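Local coordinates for glyoxylate-induced Protein (Pseudomonas aeruginosa, PDB 1SQ4) that folds as a double beta barrel of the cupin superfamily and may act as a ureidoglycine aminohydrolase, though its function is not firmly established, at residues A[85-90]-A[142-147]; A[65-70]-A[263-268]; A[197-202]-A[255-260]; A[221-226]-A[248-253]. All blocks are in the same frame, centred on the assembly; numbering follows the deposited sequence.

Interaction 1: residues A[85-90]-A[142-147]; sequences EQDPNA and RKHYQK
Arg142 and Glu85 reach toward each other tip to tip and form a side-on, two-pronged salt bridge. NE of Arg142 donates its N-H to OE1 of Glu85 (2.8 Å), and NH2 of Arg142 bonds to OE2 of Glu85 (2.6 Å). The two acceptors lie close to the guanidinium plane and are met on their syn sides, with carboxylate and guanidinium planes 25° apart. Glu85 CG stands anti to the backbone N (chi1 -173°), and chi2 bends CD to Arg142. Glu85 OE2 is gripped a second time, through its anti lone pair, by the backbone N of Asp87 (3.2 Å), which helps fix the rotation of the carboxylate. CB of Asp87 lies at the guanidinium edge. A second carboxylate bond, of the histidine-carboxylate kind, links NE2 of His144 to OD2 of Asp87 (2.8 Å); the donor comes from above the carboxylate plane, and the two side chains cross at about a right angle. The other oxygen, Asp87 OD1, accepts from the backbone N of Asn89 (2.8 Å), making an Asx turn inside the type I beta turn from Asp87 to Ala90. This turn leads into strand 90-98 of the first cupin barrel, which pairs antiparallel with strand 136-144. Among backbone contacts, Tyr145 N bonds to Asn89 O (3.0 Å), and Ala90 and His144 form a non-hydrogen-bonded pair, with CA-H...O contacts from His144 CA to Asn89 O and from Ala90 CA to Lys143 O. Between chains, His144 ND1 bonds to Thr273 O of the second subunit, and His269 of that subunit packs on both Glu85 and Arg142.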
loop_
_atom_site.group_PDB
_atom_site.type_symbol
_atom_site.label_atom_id
_atom_site.label_comp_id
_atom_site.label_asym_id
_atom_site.label_seq_id
_atom_site.Cartn_x
_atom_site.Cartn_y
_atom_site.Cartn_z
ATOM N N GLU A 85 18.059 -9.784 40.991
ATOM C CA GLU A 85 18.833 -9.658 39.765
ATOM C C GLU A 85 19.962 -10.683 39.699
ATOM O O GLU A 85 20.679 -10.891 40.675
ATOM C CB GLU A 85 19.414 -8.245 39.653
ATOM C CG GLU A 85 20.099 -7.984 38.328
ATOM C CD GLU A 85 19.136 -8.087 37.167
ATOM O OE1 GLU A 85 18.211 -7.253 37.109
ATOM O OE2 GLU A 85 19.295 -9.001 36.328
ATOM N N GLN A 86 20.124 -11.313 38.538
ATOM C CA GLN A 86 21.173 -12.315 38.344
ATOM C C GLN A 86 22.314 -11.771 37.508
ATOM O O GLN A 86 23.421 -12.316 37.508
ATOM C CB GLN A 86 20.602 -13.549 37.649
ATOM C CG GLN A 86 19.610 -14.295 38.486
ATOM C CD GLN A 86 20.171 -14.636 39.839
ATOM O OE1 GLN A 86 20.402 -13.756 40.678
ATOM N NE2 GLN A 86 20.411 -15.921 40.065
ATOM N N ASP A 87 22.025 -10.686 36.798
ATOM C CA ASP A 87 22.997 -10.050 35.922
ATOM C C ASP A 87 23.758 -8.940 36.639
ATOM O O ASP A 87 23.188 -7.912 37.003
ATOM C CB ASP A 87 22.278 -9.486 34.694
ATOM C CG ASP A 87 23.226 -9.137 33.565
ATOM O OD1 ASP A 87 24.295 -8.534 33.831
ATOM O OD2 ASP A 87 22.888 -9.453 32.407
ATOM N N PRO A 88 25.066 -9.132 36.827
ATOM C CA PRO A 88 25.946 -8.178 37.496
ATOM C C PRO A 88 26.101 -6.834 36.785
ATOM O O PRO A 88 26.472 -5.844 37.413
ATOM C CB PRO A 88 27.259 -8.941 37.581
ATOM C CG PRO A 88 27.246 -9.729 36.311
ATOM C CD PRO A 88 25.839 -10.270 36.300
ATOM N N ASN A 89 25.827 -6.792 35.484
ATOM C CA ASN A 89 25.956 -5.543 34.739
ATOM C C ASN A 89 24.625 -4.829 34.559
ATOM O O ASN A 89 24.569 -3.716 34.036
ATOM C CB ASN A 89 26.568 -5.790 33.365
ATOM C CG ASN A 89 27.963 -6.329 33.446
ATOM O OD1 ASN A 89 28.191 -7.527 33.263
ATOM N ND2 ASN A 89 28.917 -5.450 33.739
ATOM N N ALA A 90 23.552 -5.463 35.002
ATOM C CA ALA A 90 22.238 -4.865 34.869
ATOM C C ALA A 90 21.972 -3.737 35.865
ATOM O O ALA A 90 22.164 -3.888 37.074
ATOM C CB ALA A 90 21.167 -5.939 35.015
ATOM N N ARG A 142 15.300 -2.468 32.875
ATOM C CA ARG A 142 16.687 -2.933 32.916
ATOM C C ARG A 142 17.543 -2.555 31.723
ATOM O O ARG A 142 17.043 -2.385 30.610
ATOM C CB ARG A 142 16.733 -4.463 33.069
ATOM C CG ARG A 142 16.174 -4.973 34.395
ATOM C CD ARG A 142 15.923 -6.474 34.397
ATOM N NE ARG A 142 17.124 -7.302 34.536
ATOM C CZ ARG A 142 17.728 -7.927 33.532
ATOM N NH1 ARG A 142 17.249 -7.814 32.299
ATOM N NH2 ARG A 142 18.788 -8.688 33.765
ATOM N N LYS A 143 18.844 -2.439 31.968
ATOM C CA LYS A 143 19.805 -2.116 30.925
ATOM C C LYS A 143 21.209 -2.416 31.394
ATOM O O LYS A 143 21.527 -2.266 32.569
ATOM C CB LYS A 143 19.748 -0.637 30.545
ATOM C CG LYS A 143 20.842 -0.193 29.564
ATOM C CD LYS A 143 20.919 1.326 29.529
ATOM C CE LYS A 143 21.886 1.892 28.481
ATOM N NZ LYS A 143 23.254 1.313 28.478
ATOM N N HIS A 144 22.055 -2.846 30.476
ATOM C CA HIS A 144 23.421 -3.100 30.853
ATOM C C HIS A 144 24.073 -1.726 30.939
ATOM O O HIS A 144 24.057 -0.942 29.979
ATOM C CB HIS A 144 24.115 -3.973 29.807
ATOM C CG HIS A 144 23.750 -5.424 29.896
ATOM N ND1 HIS A 144 23.899 -6.289 28.831
ATOM C CD2 HIS A 144 23.278 -6.169 30.918
ATOM C CE1 HIS A 144 23.535 -7.503 29.197
ATOM N NE2 HIS A 144 23.152 -7.461 30.460
ATOM N N TYR A 145 24.620 -1.433 32.110
ATOM C CA TYR A 145 25.277 -0.165 32.359
ATOM C C TYR A 145 26.576 -0.081 31.583
ATOM O O TYR A 145 27.297 -1.065 31.457
ATOM C CB TYR A 145 25.554 -0.009 33.858
ATOM C CG TYR A 145 26.281 1.273 34.201
ATOM C CD1 TYR A 145 27.641 1.266 34.513
ATOM C CD2 TYR A 145 25.618 2.512 34.167
ATOM C CE1 TYR A 145 28.323 2.448 34.776
ATOM C CE2 TYR A 145 26.305 3.701 34.430
ATOM C CZ TYR A 145 27.658 3.651 34.729
ATOM O OH TYR A 145 28.359 4.801 34.946
ATOM N N GLN A 146 26.870 1.096 31.051
ATOM C CA GLN A 146 28.099 1.269 30.303
ATOM C C GLN A 146 29.109 2.051 31.129
ATOM O O GLN A 146 28.931 3.242 31.393
ATOM C CB GLN A 146 27.832 1.981 28.990
ATOM C CG GLN A 146 29.065 2.117 28.133
ATOM C CD GLN A 146 28.736 2.573 26.733
ATOM O OE1 GLN A 146 29.636 2.809 25.914
ATOM N NE2 GLN A 146 27.435 2.703 26.441
ATOM N N LYS A 147 30.159 1.352 31.545
ATOM C CA LYS A 147 31.217 1.933 32.351
ATOM C C LYS A 147 32.170 2.729 31.491
ATOM O O LYS A 147 32.584 2.282 30.423
ATOM C CB LYS A 147 32.017 0.838 33.057
ATOM C CG LYS A 147 33.166 1.359 33.915
ATOM C CD LYS A 147 32.633 2.041 35.166
ATOM C CE LYS A 147 33.735 2.776 35.915
ATOM N NZ LYS A 147 34.342 3.844 35.068
#

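Interaction 2: residues A[65-70]-A[263-268]; sequences AETFSQ and YKDVNR
Gln70 OE1 accepts a hydrogen bond from Tyr263 OH (2.8 Å), the polar link of this buried contact. The hydroxyl sits above the carbonyl plane of the amide, and the amide and phenol planes are nearly perpendicular, at 84°. With CG anti to the backbone N (chi1 171°) and an extended chain beyond it, Gln70 spans the gap to the phenol; its NE2 bonds in turn to His139 ND1, so both ends of the buried amide have a partner. Beside this, the aromatic pair is T-shaped: the edge of Tyr263 points at one face of Phe68, CD1 of Tyr263 standing 3.7 Å from CD2 of Phe68, toward the rim, with ring centres 5.2 Å apart. Thr67 CG2 lies over the opposite face of the Phe68 ring. The ring's far end meets backbone, CZ of Phe68 coming to 3.5 Å from Asp265 N, which lies at the ring edge. CB and OD1 of Asp265 also flank that end, while its OD2 is held by a salt bridge to Arg271. Lys143 and Met191 add further packing around Phe68. The arrangement belongs to the double-barrel cupin fold, joining strand 69-76 of the first barrel's sheet to strand 258-265 of the second's.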
loop_
_atom_site.group_PDB
_atom_site.type_symbol
_atom_site.label_atom_id
_atom_site.label_comp_id
_atom_site.label_asym_id
_atom_site.label_seq_id
_atom_site.Cartn_x
_atom_site.Cartn_y
_atom_site.Cartn_z
ATOM N N ALA A 65 16.658 -3.015 19.156
ATOM C CA ALA A 65 15.681 -2.904 20.228
ATOM C C ALA A 65 15.946 -3.918 21.333
ATOM O O ALA A 65 15.025 -4.566 21.832
ATOM C CB ALA A 65 14.284 -3.099 19.674
ATOM N N GLU A 66 17.209 -4.053 21.714
ATOM C CA GLU A 66 17.571 -4.974 22.771
ATOM C C GLU A 66 18.350 -4.229 23.831
ATOM O O GLU A 66 19.036 -4.829 24.639
ATOM C CB GLU A 66 18.422 -6.100 22.213
ATOM C CG GLU A 66 17.840 -6.771 20.993
ATOM C CD GLU A 66 18.757 -7.851 20.471
ATOM O OE1 GLU A 66 18.936 -8.868 21.186
ATOM O OE2 GLU A 66 19.313 -7.675 19.361
ATOM N N THR A 67 18.247 -2.908 23.832
ATOM C CA THR A 67 18.970 -2.124 24.820
ATOM C C THR A 67 18.266 -2.167 26.165
ATOM O O THR A 67 18.892 -2.368 27.202
ATOM C CB THR A 67 19.100 -0.655 24.406
ATOM O OG1 THR A 67 19.848 -0.566 23.191
ATOM C CG2 THR A 67 19.800 0.133 25.490
ATOM N N PHE A 68 16.956 -1.976 26.148
ATOM C CA PHE A 68 16.193 -1.967 27.383
ATOM C C PHE A 68 15.274 -3.162 27.514
ATOM O O PHE A 68 14.957 -3.847 26.541
ATOM C CB PHE A 68 15.348 -0.688 27.474
ATOM C CG PHE A 68 16.141 0.558 27.750
ATOM C CD1 PHE A 68 16.733 0.766 28.995
ATOM C CD2 PHE A 68 16.261 1.544 26.783
ATOM C CE1 PHE A 68 17.436 1.947 29.273
ATOM C CE2 PHE A 68 16.957 2.724 27.050
ATOM C CZ PHE A 68 17.548 2.928 28.302
ATOM N N SER A 69 14.861 -3.403 28.746
ATOM C CA SER A 69 13.940 -4.470 29.056
ATOM C C SER A 69 13.024 -3.857 30.116
ATOM O O SER A 69 13.477 -3.172 31.036
ATOM C CB SER A 69 14.695 -5.693 29.586
ATOM O OG SER A 69 14.524 -5.872 30.978
ATOM N N GLN A 70 11.725 -4.063 29.959
ATOM C CA GLN A 70 10.761 -3.518 30.894
ATOM C C GLN A 70 9.813 -4.617 31.341
ATOM O O GLN A 70 9.352 -5.415 30.526
ATOM C CB GLN A 70 9.986 -2.390 30.216
ATOM C CG GLN A 70 8.806 -1.867 30.998
ATOM C CD GLN A 70 8.036 -0.792 30.240
ATOM O OE1 GLN A 70 8.131 -0.687 29.009
ATOM N NE2 GLN A 70 7.258 0.004 30.969
ATOM N N TYR A 263 11.812 6.030 28.973
ATOM C CA TYR A 263 13.178 5.594 29.247
ATOM C C TYR A 263 14.015 5.639 27.981
ATOM O O TYR A 263 13.546 5.264 26.910
ATOM C CB TYR A 263 13.191 4.184 29.859
ATOM C CG TYR A 263 12.386 3.124 29.128
ATOM C CD1 TYR A 263 12.964 2.325 28.146
ATOM C CD2 TYR A 263 11.055 2.888 29.463
ATOM C CE1 TYR A 263 12.232 1.304 27.520
ATOM C CE2 TYR A 263 10.312 1.877 28.848
ATOM C CZ TYR A 263 10.902 1.087 27.881
ATOM O OH TYR A 263 10.160 0.077 27.294
ATOM N N LYS A 264 15.249 6.119 28.123
ATOM C CA LYS A 264 16.204 6.245 27.017
ATOM C C LYS A 264 17.640 6.170 27.534
ATOM O O LYS A 264 17.898 6.409 28.715
ATOM C CB LYS A 264 16.014 7.587 26.305
ATOM C CG LYS A 264 15.873 8.743 27.287
ATOM C CD LYS A 264 15.897 10.100 26.626
ATOM C CE LYS A 264 15.751 11.172 27.684
ATOM N NZ LYS A 264 15.996 12.529 27.135
ATOM N N ASP A 265 18.563 5.843 26.633
ATOM C CA ASP A 265 19.982 5.742 26.959
ATOM C C ASP A 265 20.661 7.020 26.477
ATOM O O ASP A 265 20.387 7.494 25.374
ATOM C CB ASP A 265 20.605 4.511 26.292
ATOM C CG ASP A 265 20.370 4.466 24.794
ATOM O OD1 ASP A 265 19.197 4.344 24.367
ATOM O OD2 ASP A 265 21.363 4.550 24.032
ATOM N N VAL A 266 21.550 7.567 27.309
ATOM C CA VAL A 266 22.230 8.818 27.004
ATOM C C VAL A 266 23.635 8.962 27.585
ATOM O O VAL A 266 24.158 8.056 28.224
ATOM C CB VAL A 266 21.407 9.996 27.534
ATOM C CG1 VAL A 266 20.093 10.114 26.764
ATOM C CG2 VAL A 266 21.129 9.787 29.015
ATOM N N ASN A 267 24.228 10.130 27.355
ATOM C CA ASN A 267 25.559 10.471 27.845
ATOM C C ASN A 267 26.639 9.473 27.498
ATOM O O ASN A 267 27.595 9.300 28.252
ATOM C CB ASN A 267 25.530 10.671 29.353
ATOM C CG ASN A 267 24.490 11.657 29.776
ATOM O OD1 ASN A 267 24.099 12.520 29.007
ATOM N ND2 ASN A 267 24.032 11.540 31.009
ATOM N N ARG A 268 26.501 8.810 26.357
ATOM C CA ARG A 268 27.512 7.842 25.960
ATOM C C ARG A 268 27.721 7.861 24.447
ATOM O O ARG A 268 26.908 8.417 23.718
ATOM C CB ARG A 268 27.088 6.459 26.436
ATOM C CG ARG A 268 28.231 5.640 26.974
ATOM C CD ARG A 268 28.239 5.519 28.518
ATOM N NE ARG A 268 28.147 6.797 29.204
ATOM C CZ ARG A 268 28.177 6.952 30.526
ATOM N NH1 ARG A 268 28.070 8.169 31.045
ATOM N NH2 ARG A 268 28.324 5.910 31.334
#

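Interaction 3: residues A[197-202]-A[255-260]; sequences NFEPGG and PGRFRY
Pro255 and Gly256 open the contact with their carbonyl oxygens, which lie against the ring of Pro200; Gly256 O comes to 3.6 Å from Pro200 CB. Arg257 next runs its aliphatic part past segment 197-202, CG beside Phe198 O and CD 3.3 Å from Glu199 OE2, while its side chain lies beside that of Asn197, pointing the same way, with guanidinium and amide planes 22° apart. Phe258 makes a hydrogen-bonded antiparallel pair with Phe198: Phe198 N gives to Phe258 O (2.8 Å), and Phe258 N gives to Phe198 O (3.0 Å). Their rings point the same way, obliquely inclined; with Phe258 CG anti to the backbone N (chi1 170°), Phe258 CD2 comes to 3.8 Å from Phe198 CD1. Arg259, on the other face of the sheet, grips one atom with two nitrogens: NE (2.8 Å) and NH2 (3.2 Å) both reach Asn197 OD1, tilted to the same face of the amide. Arg259 NH2 also pairs with Glu161, and Asn197 ND2 bonds to Ser177. Tyr260 completes the aromatic cluster, its CE1 3.7 Å from Phe198 CE1; its hydroxyl bonds to that of Tyr225. Strands 191-198 and 258-265 are neighbours in the large sheet of the second cupin barrel, where strand 176-179 lies beyond the first and brings Trp176 to stack on Phe198, and strand 212-220 lies beyond the second, touching Phe258 through Val218.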
loop_
_atom_site.group_PDB
_atom_site.type_symbol
_atom_site.label_atom_id
_atom_site.label_comp_id
_atom_site.label_asym_id
_atom_site.label_seq_id
_atom_site.Cartn_x
_atom_site.Cartn_y
_atom_site.Cartn_z
ATOM N N ASN A 197 4.845 15.063 31.169
ATOM C CA ASN A 197 3.530 15.542 31.554
ATOM C C ASN A 197 2.910 16.510 30.555
ATOM O O ASN A 197 3.508 17.534 30.212
ATOM C CB ASN A 197 3.605 16.247 32.897
ATOM C CG ASN A 197 4.502 15.549 33.864
ATOM O OD1 ASN A 197 4.306 14.378 34.180
ATOM N ND2 ASN A 197 5.504 16.263 34.345
ATOM N N PHE A 198 1.699 16.180 30.113
ATOM C CA PHE A 198 0.950 17.009 29.176
ATOM C C PHE A 198 -0.352 17.483 29.818
ATOM O O PHE A 198 -1.201 16.674 30.205
ATOM C CB PHE A 198 0.593 16.236 27.904
ATOM C CG PHE A 198 1.749 15.996 26.981
ATOM C CD1 PHE A 198 2.538 14.857 27.109
ATOM C CD2 PHE A 198 2.044 16.905 25.974
ATOM C CE1 PHE A 198 3.602 14.621 26.236
ATOM C CE2 PHE A 198 3.104 16.683 25.095
ATOM C CZ PHE A 198 3.883 15.539 25.229
ATOM N N GLU A 199 -0.503 18.797 29.929
ATOM C CA GLU A 199 -1.712 19.387 30.483
ATOM C C GLU A 199 -2.785 19.271 29.411
ATOM O O GLU A 199 -2.474 19.183 28.226
ATOM C CB GLU A 199 -1.482 20.860 30.822
ATOM C CG GLU A 199 -0.713 21.080 32.100
ATOM C CD GLU A 199 -1.506 20.649 33.321
ATOM O OE1 GLU A 199 -2.575 21.247 33.576
ATOM O OE2 GLU A 199 -1.068 19.711 34.021
ATOM N N PRO A 200 -4.064 19.280 29.811
ATOM C CA PRO A 200 -5.179 19.170 28.864
ATOM C C PRO A 200 -5.237 20.340 27.894
ATOM O O PRO A 200 -6.220 20.521 27.178
ATOM C CB PRO A 200 -6.398 19.110 29.779
ATOM C CG PRO A 200 -5.975 19.937 30.945
ATOM C CD PRO A 200 -4.561 19.476 31.184
ATOM N N GLY A 201 -4.161 21.120 27.868
ATOM C CA GLY A 201 -4.097 22.280 27.002
ATOM C C GLY A 201 -4.348 22.033 25.528
ATOM O O GLY A 201 -5.333 21.401 25.136
ATOM N N GLY A 202 -3.431 22.541 24.709
ATOM C CA GLY A 202 -3.564 22.406 23.274
ATOM C C GLY A 202 -2.659 21.389 22.607
ATOM O O GLY A 202 -2.364 20.320 23.153
ATOM N N PRO A 255 -9.884 15.470 29.712
ATOM C CA PRO A 255 -10.255 16.361 30.811
ATOM C C PRO A 255 -9.160 16.451 31.878
ATOM O O PRO A 255 -8.950 17.506 32.475
ATOM C CB PRO A 255 -11.552 15.745 31.334
ATOM C CG PRO A 255 -11.343 14.287 31.085
ATOM C CD PRO A 255 -10.717 14.259 29.706
ATOM N N GLY A 256 -8.449 15.348 32.096
ATOM C CA GLY A 256 -7.391 15.333 33.099
ATOM C C GLY A 256 -5.977 15.485 32.560
ATOM O O GLY A 256 -5.765 15.978 31.449
ATOM N N ARG A 257 -4.993 15.075 33.350
ATOM C CA ARG A 257 -3.610 15.180 32.911
ATOM C C ARG A 257 -3.237 13.935 32.104
ATOM O O ARG A 257 -3.720 12.845 32.385
ATOM C CB ARG A 257 -2.684 15.347 34.122
ATOM C CG ARG A 257 -1.350 15.989 33.778
ATOM C CD ARG A 257 -0.661 16.608 34.991
ATOM N NE ARG A 257 -0.447 15.623 36.042
ATOM C CZ ARG A 257 0.654 15.532 36.783
ATOM N NH1 ARG A 257 1.665 16.373 36.600
ATOM N NH2 ARG A 257 0.748 14.579 37.700
ATOM N N PHE A 258 -2.399 14.105 31.087
ATOM C CA PHE A 258 -1.967 12.986 30.244
ATOM C C PHE A 258 -0.474 12.829 30.435
ATOM O O PHE A 258 0.278 13.757 30.155
ATOM C CB PHE A 258 -2.251 13.282 28.770
ATOM C CG PHE A 258 -1.620 12.300 27.828
ATOM C CD1 PHE A 258 -2.040 10.974 27.799
ATOM C CD2 PHE A 258 -0.597 12.696 26.972
ATOM C CE1 PHE A 258 -1.446 10.053 26.931
ATOM C CE2 PHE A 258 0.001 11.783 26.102
ATOM C CZ PHE A 258 -0.427 10.457 26.081
ATOM N N ARG A 259 -0.022 11.672 30.894
ATOM C CA ARG A 259 1.407 11.539 31.109
ATOM C C ARG A 259 1.949 10.133 30.923
ATOM O O ARG A 259 1.232 9.155 31.096
ATOM C CB ARG A 259 1.770 12.099 32.499
ATOM C CG ARG A 259 0.904 11.609 33.667
ATOM C CD ARG A 259 0.949 12.554 34.885
ATOM N NE ARG A 259 2.304 12.836 35.362
ATOM C CZ ARG A 259 2.775 12.479 36.553
ATOM N NH1 ARG A 259 2.004 11.821 37.404
ATOM N NH2 ARG A 259 4.022 12.773 36.894
ATOM N N TYR A 260 3.212 10.025 30.539
ATOM C CA TYR A 260 3.771 8.714 30.343
ATOM C C TYR A 260 5.186 8.565 30.802
ATOM O O TYR A 260 5.970 9.509 30.784
ATOM C CB TYR A 260 3.674 8.300 28.882
ATOM C CG TYR A 260 4.237 9.295 27.900
ATOM C CD1 TYR A 260 3.388 10.032 27.068
ATOM C CD2 TYR A 260 5.619 9.466 27.750
ATOM C CE1 TYR A 260 3.893 10.905 26.113
ATOM C CE2 TYR A 260 6.134 10.341 26.789
ATOM C CZ TYR A 260 5.264 11.051 25.977
ATOM O OH TYR A 260 5.746 11.895 25.005
#

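Interaction 4: residues A[221-226]-A[248-253]; sequences GKAVYR and QACYSG
Tyr225 and Cys250 form a non-hydrogen-bonded pair at the closely packed middle of antiparallel strands 222-227 and 248-251, neighbours in the smaller sheet of the second cupin barrel. Cys250 SG, anti to the backbone N (chi1 -177°), lies 3.8 Å from Tyr225 CD1, a sulfur-aromatic contact oblique to the ring, while Ala249 O stands over one face of that ring. Tyr225 OH donates to Gln248 OE1 (3.0 Å) at the ring edge and bonds also to Tyr260 OH. On the reverse face, CB of Arg226 packs against CB of Ala249 (3.4 Å), and CB of Val224 against CB of Tyr251 (3.9 Å). Backbone bonds run both ways between Arg226 and Ala249 (Ala249 N to Arg226 O, 3.0 Å) and from Val224 N to Tyr251 O; the return bond from Tyr251 N is weak. Toward Gly221 and Gly253 the contact thins out: Ala223 CB still touches Ser252 CA, but Lys222 is exposed and Gly253 N bonds to Tyr251 OH of the fourth subunit. Val224 packs on Tyr251 of that subunit, and Tyr251 on its Val224. The Tyr225-Cys250 face thus suits the barrel interior, its hydroxyl satisfied by Gln248 and Tyr260, whereas the Val224-Tyr251 face serves subunit contact.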
loop_
_atom_site.group_PDB
_atom_site.type_symbol
_atom_site.label_atom_id
_atom_site.label_comp_id
_atom_site.label_asym_id
_atom_site.label_seq_id
_atom_site.Cartn_x
_atom_site.Cartn_y
_atom_site.Cartn_z
ATOM N N GLY A 221 -4.217 9.175 31.620
ATOM C CA GLY A 221 -4.812 9.992 30.588
ATOM C C GLY A 221 -5.011 9.335 29.244
ATOM O O GLY A 221 -4.803 8.138 29.052
ATOM N N LYS A 222 -5.437 10.157 28.302
ATOM C CA LYS A 222 -5.691 9.729 26.946
ATOM C C LYS A 222 -5.285 10.896 26.061
ATOM O O LYS A 222 -5.221 12.042 26.515
ATOM C CB LYS A 222 -7.183 9.404 26.756
ATOM C CG LYS A 222 -7.719 8.331 27.707
ATOM C CD LYS A 222 -8.863 7.475 27.112
ATOM C CE LYS A 222 -10.175 8.239 26.900
ATOM N NZ LYS A 222 -10.115 9.239 25.783
ATOM N N ALA A 223 -4.995 10.612 24.800
ATOM C CA ALA A 223 -4.618 11.670 23.877
ATOM C C ALA A 223 -4.495 11.130 22.467
ATOM O O ALA A 223 -4.524 9.922 22.245
ATOM C CB ALA A 223 -3.308 12.301 24.317
ATOM N N VAL A 224 -4.403 12.038 21.510
ATOM C CA VAL A 224 -4.235 11.654 20.125
ATOM C C VAL A 224 -2.778 11.985 19.867
ATOM O O VAL A 224 -2.398 13.154 19.804
ATOM C CB VAL A 224 -5.136 12.479 19.183
ATOM C CG1 VAL A 224 -4.939 12.029 17.733
ATOM C CG2 VAL A 224 -6.587 12.304 19.586
ATOM N N TYR A 225 -1.961 10.946 19.757
ATOM C CA TYR A 225 -0.533 11.116 19.547
ATOM C C TYR A 225 -0.233 10.885 18.090
ATOM O O TYR A 225 -0.841 10.040 17.438
ATOM C CB TYR A 225 0.240 10.097 20.381
ATOM C CG TYR A 225 1.609 10.537 20.844
ATOM C CD1 TYR A 225 1.750 11.367 21.953
ATOM C CD2 TYR A 225 2.768 10.071 20.216
ATOM C CE1 TYR A 225 3.004 11.715 22.435
ATOM C CE2 TYR A 225 4.031 10.419 20.690
ATOM C CZ TYR A 225 4.137 11.239 21.802
ATOM O OH TYR A 225 5.371 11.574 22.292
ATOM N N ARG A 226 0.725 11.635 17.585
ATOM C CA ARG A 226 1.121 11.517 16.200
ATOM C C ARG A 226 2.483 10.828 16.123
ATOM O O ARG A 226 3.485 11.383 16.562
ATOM C CB ARG A 226 1.189 12.919 15.604
ATOM C CG ARG A 226 1.737 13.012 14.200
ATOM C CD ARG A 226 0.753 12.464 13.211
ATOM N NE ARG A 226 1.121 12.770 11.830
ATOM C CZ ARG A 226 1.075 13.981 11.283
ATOM N NH1 ARG A 226 0.675 15.022 11.999
ATOM N NH2 ARG A 226 1.415 14.143 10.008
ATOM N N GLN A 248 7.241 13.050 16.512
ATOM C CA GLN A 248 6.303 12.906 17.620
ATOM C C GLN A 248 5.517 14.176 17.879
ATOM O O GLN A 248 6.085 15.214 18.221
ATOM C CB GLN A 248 7.051 12.547 18.896
ATOM C CG GLN A 248 8.033 11.407 18.763
ATOM C CD GLN A 248 8.665 11.076 20.090
ATOM O OE1 GLN A 248 7.960 10.769 21.045
ATOM N NE2 GLN A 248 9.989 11.138 20.167
ATOM N N ALA A 249 4.205 14.091 17.730
ATOM C CA ALA A 249 3.332 15.235 17.972
ATOM C C ALA A 249 2.257 14.754 18.913
ATOM O O ALA A 249 1.815 13.606 18.839
ATOM C CB ALA A 249 2.716 15.704 16.679
ATOM N N CYS A 250 1.822 15.630 19.793
ATOM C CA CYS A 250 0.818 15.218 20.738
ATOM C C CYS A 250 -0.396 16.121 20.749
ATOM O O CYS A 250 -0.289 17.321 20.531
ATOM C CB CYS A 250 1.426 15.144 22.136
ATOM S SG CYS A 250 0.254 14.550 23.352
ATOM N N TYR A 251 -1.553 15.531 21.007
ATOM C CA TYR A 251 -2.788 16.292 21.046
ATOM C C TYR A 251 -3.548 15.847 22.285
ATOM O O TYR A 251 -4.524 15.114 22.188
ATOM C CB TYR A 251 -3.619 16.004 19.791
ATOM C CG TYR A 251 -4.438 17.171 19.279
ATOM C CD1 TYR A 251 -3.956 18.000 18.256
ATOM C CD2 TYR A 251 -5.695 17.446 19.813
ATOM C CE1 TYR A 251 -4.715 19.079 17.777
ATOM C CE2 TYR A 251 -6.464 18.517 19.352
ATOM C CZ TYR A 251 -5.974 19.334 18.336
ATOM O OH TYR A 251 -6.736 20.414 17.915
ATOM N N SER A 252 -3.089 16.274 23.454
ATOM C CA SER A 252 -3.745 15.894 24.696
ATOM C C SER A 252 -4.918 16.817 24.971
ATOM O O SER A 252 -4.737 17.966 25.394
ATOM C CB SER A 252 -2.768 15.978 25.856
ATOM O OG SER A 252 -2.357 17.313 26.046
ATOM N N GLY A 253 -6.122 16.308 24.735
ATOM C CA GLY A 253 -7.319 17.095 24.969
ATOM C C GLY A 253 -8.167 16.560 26.111
ATOM O O GLY A 253 -9.171 17.174 26.470
#

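The four contacts fall into two groups on the double barrel. Interactions 1 and 2, with centres 11 Å apart, meet through neighbouring strands 136-144 and 69-76 of the first barrel's sheet, and both touch the second subunit. Interactions 3 and 4, 8 Å between centres, lie in the second barrel, on facing sheets, their centres 33 to 34 Å from that of interaction 1. Strand 258-265 serves interaction 3 at its start and interaction 2 at its end, their centres 25 Å apart. Along the chain, interaction 2 closes a loop holding all the others, with interaction 4 nested in interaction 3. Interaction 2, on strands 69-76 and 258-265, one from each barrel's sheet, joins the two barrels.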